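Local coordinates for protein hemoglobin chain d1 (Lumbricus terrestris, PDB 1X9F) that probably carries oxygen on a heme iron, as one of the globin chains of the earthworm's large extracellular hemoglobin, at residues D[97-101]-D[102-106]; D[109-112]-D[113-117]; D[6-9]-D[10-14]. All blocks are in the same frame, centred on the assembly; numbering follows the deposited sequence.

Interaction 1. Residues D[97-101]-D[102-106]. With HEM (protoporphyrin IX containing Fe), chain T.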
# COMPACT_ATOMS: atom_id res chain seq x y z
N ARG D 97 -29.17 4.41 28.56
CA ARG D 97 -28.13 3.41 28.68
C ARG D 97 -27.09 4.00 29.60
O ARG D 97 -26.90 5.22 29.61
CB ARG D 97 -27.58 3.09 27.31
CG ARG D 97 -28.71 2.88 26.29
CD ARG D 97 -28.30 3.00 24.85
NE ARG D 97 -29.42 2.77 23.93
CZ ARG D 97 -29.96 1.59 23.68
NH1 ARG D 97 -29.49 0.49 24.27
NH2 ARG D 97 -30.97 1.49 22.82
N ASN D 98 -26.44 3.15 30.40
CA ASN D 98 -25.46 3.68 31.35
C ASN D 98 -24.20 4.11 30.64
O ASN D 98 -23.14 3.54 30.85
CB ASN D 98 -25.12 2.63 32.41
CG ASN D 98 -26.07 2.67 33.60
OD1 ASN D 98 -25.97 3.55 34.46
ND2 ASN D 98 -26.97 1.70 33.66
N LEU D 99 -24.33 5.12 29.78
CA LEU D 99 -23.18 5.64 29.05
C LEU D 99 -22.60 6.80 29.83
O LEU D 99 -23.29 7.78 30.11
CB LEU D 99 -23.55 6.08 27.64
CG LEU D 99 -24.42 5.19 26.75
CD1 LEU D 99 -24.46 5.74 25.33
CD2 LEU D 99 -23.93 3.74 26.75
N LYS D 100 -21.33 6.68 30.19
CA LYS D 100 -20.60 7.77 30.82
C LYS D 100 -20.36 8.83 29.75
O LYS D 100 -20.01 8.49 28.62
CB LYS D 100 -19.26 7.26 31.38
CG LYS D 100 -19.38 6.32 32.59
CD LYS D 100 -19.91 4.92 32.20
CE LYS D 100 -19.97 3.99 33.42
NZ LYS D 100 -21.26 4.10 34.16
N PRO D 101 -20.56 10.11 30.08
CA PRO D 101 -20.36 11.18 29.11
C PRO D 101 -18.97 11.14 28.47
O PRO D 101 -18.80 11.62 27.35
CB PRO D 101 -20.52 12.45 29.95
CG PRO D 101 -20.37 12.01 31.36
CD PRO D 101 -20.98 10.64 31.40
N GLU D 102 -17.99 10.57 29.18
CA GLU D 102 -16.62 10.49 28.66
C GLU D 102 -16.45 9.46 27.55
O GLU D 102 -15.47 9.51 26.79
CB GLU D 102 -15.59 10.26 29.79
CG GLU D 102 -15.81 9.02 30.65
CD GLU D 102 -16.53 9.30 31.96
OE1 GLU D 102 -17.46 10.14 31.98
OE2 GLU D 102 -16.18 8.66 32.98
N PHE D 103 -17.39 8.52 27.45
CA PHE D 103 -17.42 7.59 26.33
C PHE D 103 -17.38 8.33 25.00
O PHE D 103 -16.62 7.96 24.11
CB PHE D 103 -18.66 6.70 26.39
CG PHE D 103 -18.58 5.62 27.42
CD1 PHE D 103 -19.68 4.82 27.69
CD2 PHE D 103 -17.39 5.41 28.12
CE1 PHE D 103 -19.60 3.81 28.64
CE2 PHE D 103 -17.31 4.40 29.07
CZ PHE D 103 -18.41 3.60 29.33
N PHE D 104 -18.20 9.38 24.89
CA PHE D 104 -18.24 10.19 23.68
C PHE D 104 -16.93 10.93 23.46
O PHE D 104 -16.49 11.09 22.32
CB PHE D 104 -19.44 11.15 23.72
CG PHE D 104 -20.75 10.44 23.77
CD1 PHE D 104 -21.23 9.95 24.98
CD2 PHE D 104 -21.47 10.21 22.61
CE1 PHE D 104 -22.43 9.26 25.03
CE2 PHE D 104 -22.68 9.52 22.66
CZ PHE D 104 -23.16 9.05 23.87
N ASP D 105 -16.30 11.35 24.55
CA ASP D 105 -14.98 11.97 24.46
C ASP D 105 -13.96 10.99 23.90
O ASP D 105 -13.14 11.36 23.06
CB ASP D 105 -14.53 12.51 25.81
CG ASP D 105 -15.38 13.65 26.29
OD1 ASP D 105 -15.16 14.12 27.43
OD2 ASP D 105 -16.30 14.16 25.61
N ILE D 106 -14.01 9.75 24.38
CA ILE D 106 -13.12 8.71 23.87
C ILE D 106 -13.45 8.45 22.40
O ILE D 106 -12.54 8.26 21.58
CB ILE D 106 -13.25 7.40 24.70
CG1 ILE D 106 -12.72 7.62 26.13
CG2 ILE D 106 -12.49 6.24 24.03
CD1 ILE D 106 -13.46 6.82 27.19
CHA HEM T . -26.91 3.29 18.97
CHB HEM T . -25.12 7.25 16.76
CHC HEM T . -21.46 7.46 20.00
CHD HEM T . -23.50 3.69 22.42
C1A HEM T . -26.67 4.35 17.99
C2A HEM T . -27.51 4.46 16.90
C3A HEM T . -27.03 5.64 16.18
C4A HEM T . -25.91 6.05 17.05
CMA HEM T . -27.55 6.25 14.90
CAA HEM T . -28.63 3.53 16.52
CBA HEM T . -30.01 4.04 16.86
CGA HEM T . -30.94 2.99 16.28
O1A HEM T . -31.06 2.89 15.04
O2A HEM T . -31.55 2.25 17.08
C1B HEM T . -23.94 7.68 17.50
C2B HEM T . -23.18 8.74 17.05
C3B HEM T . -22.18 8.74 17.97
C4B HEM T . -22.37 7.75 18.89
CMB HEM T . -23.38 9.67 15.86
CAB HEM T . -21.22 9.65 17.92
CBB HEM T . -20.41 10.74 17.88
C1C HEM T . -21.69 6.37 20.97
C2C HEM T . -20.79 6.14 21.99
C3C HEM T . -21.36 5.10 22.66
C4C HEM T . -22.53 4.73 22.00
CMC HEM T . -19.50 6.87 22.33
CAC HEM T . -20.66 4.52 23.85
CBC HEM T . -21.31 3.67 24.76
C1D HEM T . -24.70 3.24 21.68
C2D HEM T . -25.47 2.14 22.09
C3D HEM T . -26.44 2.00 21.13
C4D HEM T . -26.15 3.10 20.20
CMD HEM T . -25.28 1.30 23.32
CAD HEM T . -27.58 1.01 21.04
CBD HEM T . -27.16 -0.29 20.36
CGD HEM T . -28.40 -1.14 20.30
O1D HEM T . -29.35 -0.78 19.57
O2D HEM T . -28.44 -2.17 21.01
NA HEM T . -25.71 5.29 18.16
NB HEM T . -23.48 7.03 18.61
NC HEM T . -22.78 5.55 20.95
ND HEM T . -25.07 3.83 20.53
FE HEM T . -24.27 5.44 19.59

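Interaction 2. Residues D[109-112]-D[113-117]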
# COMPACT_ATOMS: atom_id res chain seq x y z
N LYS D 109 -11.91 11.17 20.38
CA LYS D 109 -10.45 10.97 20.38
C LYS D 109 -10.04 9.99 19.29
O LYS D 109 -9.08 10.23 18.55
CB LYS D 109 -9.95 10.47 21.74
CG LYS D 109 -8.42 10.54 21.91
CD LYS D 109 -7.81 9.20 22.33
CE LYS D 109 -8.05 8.87 23.80
NZ LYS D 109 -7.47 7.54 24.18
N HIS D 110 -10.78 8.89 19.19
CA HIS D 110 -10.44 7.86 18.23
C HIS D 110 -10.94 8.15 16.83
O HIS D 110 -10.28 7.79 15.86
CB HIS D 110 -10.94 6.51 18.71
CG HIS D 110 -10.09 5.92 19.79
ND1 HIS D 110 -10.40 6.04 21.13
CD2 HIS D 110 -8.95 5.20 19.73
CE1 HIS D 110 -9.48 5.42 21.84
NE2 HIS D 110 -8.59 4.90 21.02
N LEU D 111 -12.10 8.79 16.71
CA LEU D 111 -12.56 9.26 15.41
C LEU D 111 -11.48 10.15 14.78
O LEU D 111 -11.09 9.93 13.64
CB LEU D 111 -13.88 10.02 15.53
CG LEU D 111 -14.43 10.58 14.21
CD1 LEU D 111 -14.77 9.47 13.21
CD2 LEU D 111 -15.63 11.48 14.48
N LEU D 112 -10.97 11.12 15.54
CA LEU D 112 -9.95 12.04 15.03
C LEU D 112 -8.66 11.33 14.64
O LEU D 112 -8.03 11.69 13.63
CB LEU D 112 -9.68 13.16 16.03
CG LEU D 112 -10.82 14.15 16.29
CD1 LEU D 112 -10.31 15.33 17.10
CD2 LEU D 112 -11.44 14.66 15.00
N HIS D 113 -8.29 10.32 15.41
CA HIS D 113 -7.08 9.54 15.17
C HIS D 113 -7.19 8.70 13.90
O HIS D 113 -6.28 8.70 13.07
CB HIS D 113 -6.81 8.66 16.39
CG HIS D 113 -5.49 7.96 16.35
ND1 HIS D 113 -5.25 6.86 15.56
CD2 HIS D 113 -4.33 8.20 17.01
CE1 HIS D 113 -4.01 6.45 15.72
NE2 HIS D 113 -3.43 7.25 16.60
N VAL D 114 -8.31 7.99 13.74
CA VAL D 114 -8.55 7.22 12.52
C VAL D 114 -8.71 8.14 11.30
O VAL D 114 -8.22 7.81 10.22
CB VAL D 114 -9.74 6.20 12.63
CG1 VAL D 114 -9.56 5.28 13.84
CG2 VAL D 114 -11.09 6.90 12.70
N LEU D 115 -9.37 9.28 11.49
CA LEU D 115 -9.52 10.25 10.40
C LEU D 115 -8.15 10.76 9.96
O LEU D 115 -7.88 10.88 8.76
CB LEU D 115 -10.42 11.41 10.81
CG LEU D 115 -11.93 11.16 10.73
CD1 LEU D 115 -12.67 12.26 11.45
CD2 LEU D 115 -12.42 11.05 9.30
N GLY D 116 -7.29 11.04 10.94
CA GLY D 116 -5.91 11.43 10.71
C GLY D 116 -5.15 10.47 9.81
O GLY D 116 -4.43 10.91 8.91
N ASP D 117 -5.31 9.17 10.04
CA ASP D 117 -4.67 8.16 9.21
C ASP D 117 -5.16 8.22 7.78
O ASP D 117 -4.37 8.13 6.85
CB ASP D 117 -4.94 6.75 9.75
CG ASP D 117 -4.24 6.49 11.06
OD1 ASP D 117 -3.06 6.88 11.19
OD2 ASP D 117 -4.78 5.89 12.01

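Interaction 3. Residues D[6-9]-D[10-14]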
# COMPACT_ATOMS: atom_id res chain seq x y z
N GLU D 6 -15.03 26.09 8.51
CA GLU D 6 -14.69 24.85 9.17
C GLU D 6 -15.69 23.73 8.87
O GLU D 6 -15.30 22.59 8.60
CB GLU D 6 -14.55 25.05 10.67
CG GLU D 6 -13.45 26.02 11.06
CD GLU D 6 -13.36 26.20 12.57
OE1 GLU D 6 -12.24 26.38 13.09
OE2 GLU D 6 -14.42 26.17 13.23
N SER D 7 -16.98 24.05 8.92
CA SER D 7 -18.03 23.08 8.63
C SER D 7 -17.91 22.58 7.20
O SER D 7 -18.12 21.40 6.91
CB SER D 7 -19.41 23.68 8.87
OG SER D 7 -19.70 24.69 7.92
N LEU D 8 -17.55 23.50 6.31
CA LEU D 8 -17.31 23.19 4.92
C LEU D 8 -16.15 22.22 4.79
O LEU D 8 -16.24 21.21 4.08
CB LEU D 8 -17.06 24.49 4.15
CG LEU D 8 -17.16 24.46 2.62
CD1 LEU D 8 -15.79 24.29 1.99
CD2 LEU D 8 -18.14 23.41 2.09
N LYS D 9 -15.06 22.51 5.51
CA LYS D 9 -13.87 21.67 5.52
C LYS D 9 -14.19 20.28 6.01
O LYS D 9 -13.77 19.28 5.41
CB LYS D 9 -12.81 22.28 6.44
CG LYS D 9 -11.45 21.63 6.34
CD LYS D 9 -10.91 21.75 4.92
CE LYS D 9 -9.40 21.96 4.91
NZ LYS D 9 -9.00 23.22 5.62
N VAL D 10 -14.94 20.21 7.10
CA VAL D 10 -15.32 18.94 7.69
C VAL D 10 -16.18 18.18 6.70
O VAL D 10 -15.95 17.00 6.47
CB VAL D 10 -16.03 19.13 9.03
CG1 VAL D 10 -16.73 17.83 9.46
CG2 VAL D 10 -15.03 19.55 10.09
N LYS D 11 -17.16 18.86 6.10
CA LYS D 11 -18.01 18.20 5.11
C LYS D 11 -17.18 17.55 3.99
O LYS D 11 -17.39 16.38 3.66
CB LYS D 11 -19.02 19.19 4.50
CG LYS D 11 -20.09 19.69 5.50
CD LYS D 11 -20.98 20.69 4.74
CE LYS D 11 -22.01 21.33 5.66
NZ LYS D 11 -23.12 20.40 6.00
N LEU D 12 -16.24 18.31 3.44
CA LEU D 12 -15.39 17.85 2.34
C LEU D 12 -14.50 16.68 2.72
O LEU D 12 -14.44 15.67 2.00
CB LEU D 12 -14.51 19.01 1.85
CG LEU D 12 -14.98 19.84 0.64
CD1 LEU D 12 -16.51 19.89 0.47
CD2 LEU D 12 -14.38 21.24 0.74
N GLN D 13 -13.82 16.81 3.86
CA GLN D 13 -12.89 15.79 4.33
C GLN D 13 -13.62 14.52 4.74
O GLN D 13 -13.09 13.42 4.60
CB GLN D 13 -12.04 16.32 5.49
CG GLN D 13 -11.11 17.44 5.08
CD GLN D 13 -9.93 17.60 6.01
OE1 GLN D 13 -10.08 17.52 7.24
NE2 GLN D 13 -8.76 17.82 5.44
N TRP D 14 -14.82 14.70 5.27
CA TRP D 14 -15.66 13.57 5.62
C TRP D 14 -16.02 12.77 4.39
O TRP D 14 -15.98 11.54 4.41
CB TRP D 14 -16.92 14.05 6.30
CG TRP D 14 -17.83 12.94 6.66
CD1 TRP D 14 -19.13 12.80 6.28
CD2 TRP D 14 -17.52 11.80 7.47
NE1 TRP D 14 -19.66 11.65 6.82
CE2 TRP D 14 -18.69 11.02 7.55
CE3 TRP D 14 -16.37 11.37 8.15
CZ2 TRP D 14 -18.75 9.82 8.28
CZ3 TRP D 14 -16.42 10.17 8.87
CH2 TRP D 14 -17.61 9.41 8.93

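Interaction 1. Residues D[97-101]-D[102-106]
Phe103 N donates to Lys100 O at 2.9 Å with an N-H...O angle of 147°. One residue on, Phe104 N to Pro101 O is a weak bond of 3.4 Å. An inverse gamma turn centred on Asn98 lies in the loop just ahead of the helix that carries 102-106. Lys100 and Phe103 lie side by side and point the same way: Lys100 CB sits 4.1 Å from the centroid of the Phe103 ring, 6° off its normal, a CH-pi contact squarely over one face. CG of Phe103 lies anti to its carbonyl carbon (chi1 -76°), which sets the ring alongside Lys100, one face toward its CB. Phe103 CD1 also comes within 3.5 Å of vinyl carbon CBC of the heme, which Leu99 CD2 touches as well. Leu99 CD1 meets Phe104 CZ at 3.8 Å, while methyl CMC of the heme lies over one face of the Phe104 ring, offset toward its rim. An alanine in place of Phe103 would probably leave the aliphatic part of Lys100 without its ring and open a gap beside the heme vinyl. Arg97 lays a face of its guanidinium on heme propionate carbon CAD, 3.6 Å from CZ, and its NE is hydrogen-bonded to Gln93 O. Residues 97-101 form the FG corner of the globin fold, between helix 80-95, which carries the iron ligand His94, and helix 101-119; Phe104 packs on Ile136 and Ile139 of helix 125-139, and Phe103 on Ile42 of a loop.

Interaction 2. Residues D[109-112]-D[113-117]
Four consecutive i to i+4 backbone bonds join 109-112 to 113-117, from His113 N to Lys109 O at 3.2 Å through to Gly116 N to Leu112 O at 2.9 Å, the straightest being Val114 N to His110 O with an N-H...O angle of 174°. One turn apart on the same face, Leu111 and Leu115 cross obliquely, and Leu115 CD1 rests against Leu111 CG at 3.7 Å. CG of Leu111 is anti to its backbone N (chi1 179°), whereas CG of Leu115 is anti to its carbonyl carbon (chi1 -81°); the different first torsions turn the two branches to meet at CG and CD1. Leu112 comes less close, its CD2 at 4.5 Å from Leu115 CD1. Val114 sets CG1 3.3 Å from His110 O, while CG2 lies near both His110 O and Leu111 O. All this lies in the long helix 101-119, the G helix of the globin fold, where Leu112 packs on Phe125, Trp128 and His129 of helix 125-139, and Leu115 on Trp128 and on Trp14 and Ala17 of helix 4-18. Lys109 and His110 lie toward helix 21-38. Lys109 CD lies over one face of the His110 ring, offset toward its rim, before the chain carries NZ to a salt bridge with Asp38; ND1 of His110 is hydrogen-bonded to Ile106 O, which fixes the ring against helix 21-38. Further along, His113 packs on Asp37 of the second subunit, another copy of this protein, and Asp117 OD1 forms a salt bridge with Arg33 of that subunit.

Interaction 3. Residues D[6-9]-D[10-14]
Leu8 CD1 meets Leu12 CD2 at 3.6 Å, the one apolar side-chain pair joining 6-9 to 10-14 on helix 4-18, the A helix that opens the globin fold. The two leucines converge at an angle, branch end against branch end. CG of Leu8 is anti to its backbone N (chi1 -164°), which carries CD1 toward Leu12 on the following turn. Beside them Lys9 and Gln13 come only within 4.2 Å, CE to NE2. Lys9 is bent at three of its torsions while Gln13 is extended beyond CG, and their polar ends share Asp124: Lys9 NZ in a salt bridge to its carboxylate, Gln13 OE1 in a hydrogen bond to its N, with Gln13 NE2 hydrogen-bonded to His122 O. Lys11 instead runs its methylenes past the backbone of the preceding turn, with CG nearest Ser7 O, at 3.0 Å, before turning at chi4 to bring NZ to a salt bridge with Asp78. On the inward side, Val10 CG2 lies 3.4 Å from Glu6 O. Both leucines pack on Val127 of the Globin III chain, so their side of the helix belongs to a subunit interface, whereas Val10 packs on Trp128 and on Cys131 of helix 125-139, whose disulfide to Cys2, a residue that Ser7 touches, ties the N-terminus to that helix. Regular i to i+4 bonds underlie all these placements: Leu12 N to Leu8 O is 3.0 Å, and Val10 N reaches Glu6 O at 2.8 Å with an N-H...O angle of 162°.

Interactions 1 and 2 occupy the same helix, 101-119, with centres about 17 Å apart: the first at its partly exposed start, where aromatic rings and aliphatic chains line the heme, the second a buried patch of leucines and valine. Interaction 3, on helix 4-18, lies across the chain's centre from interaction 1, about 25 Å between centres, and away from the heme. It touches interaction 2 where Leu115 CD2 packs against Trp14 CZ3 at 4.1 Å. Ligand contacts mark interaction 1, and apolar packing with a subunit contact at its polar edge interaction 2; interaction 3 is also buried, partly against the Globin III chain, with a leucine pair beside lysines and a glutamine bound outside it.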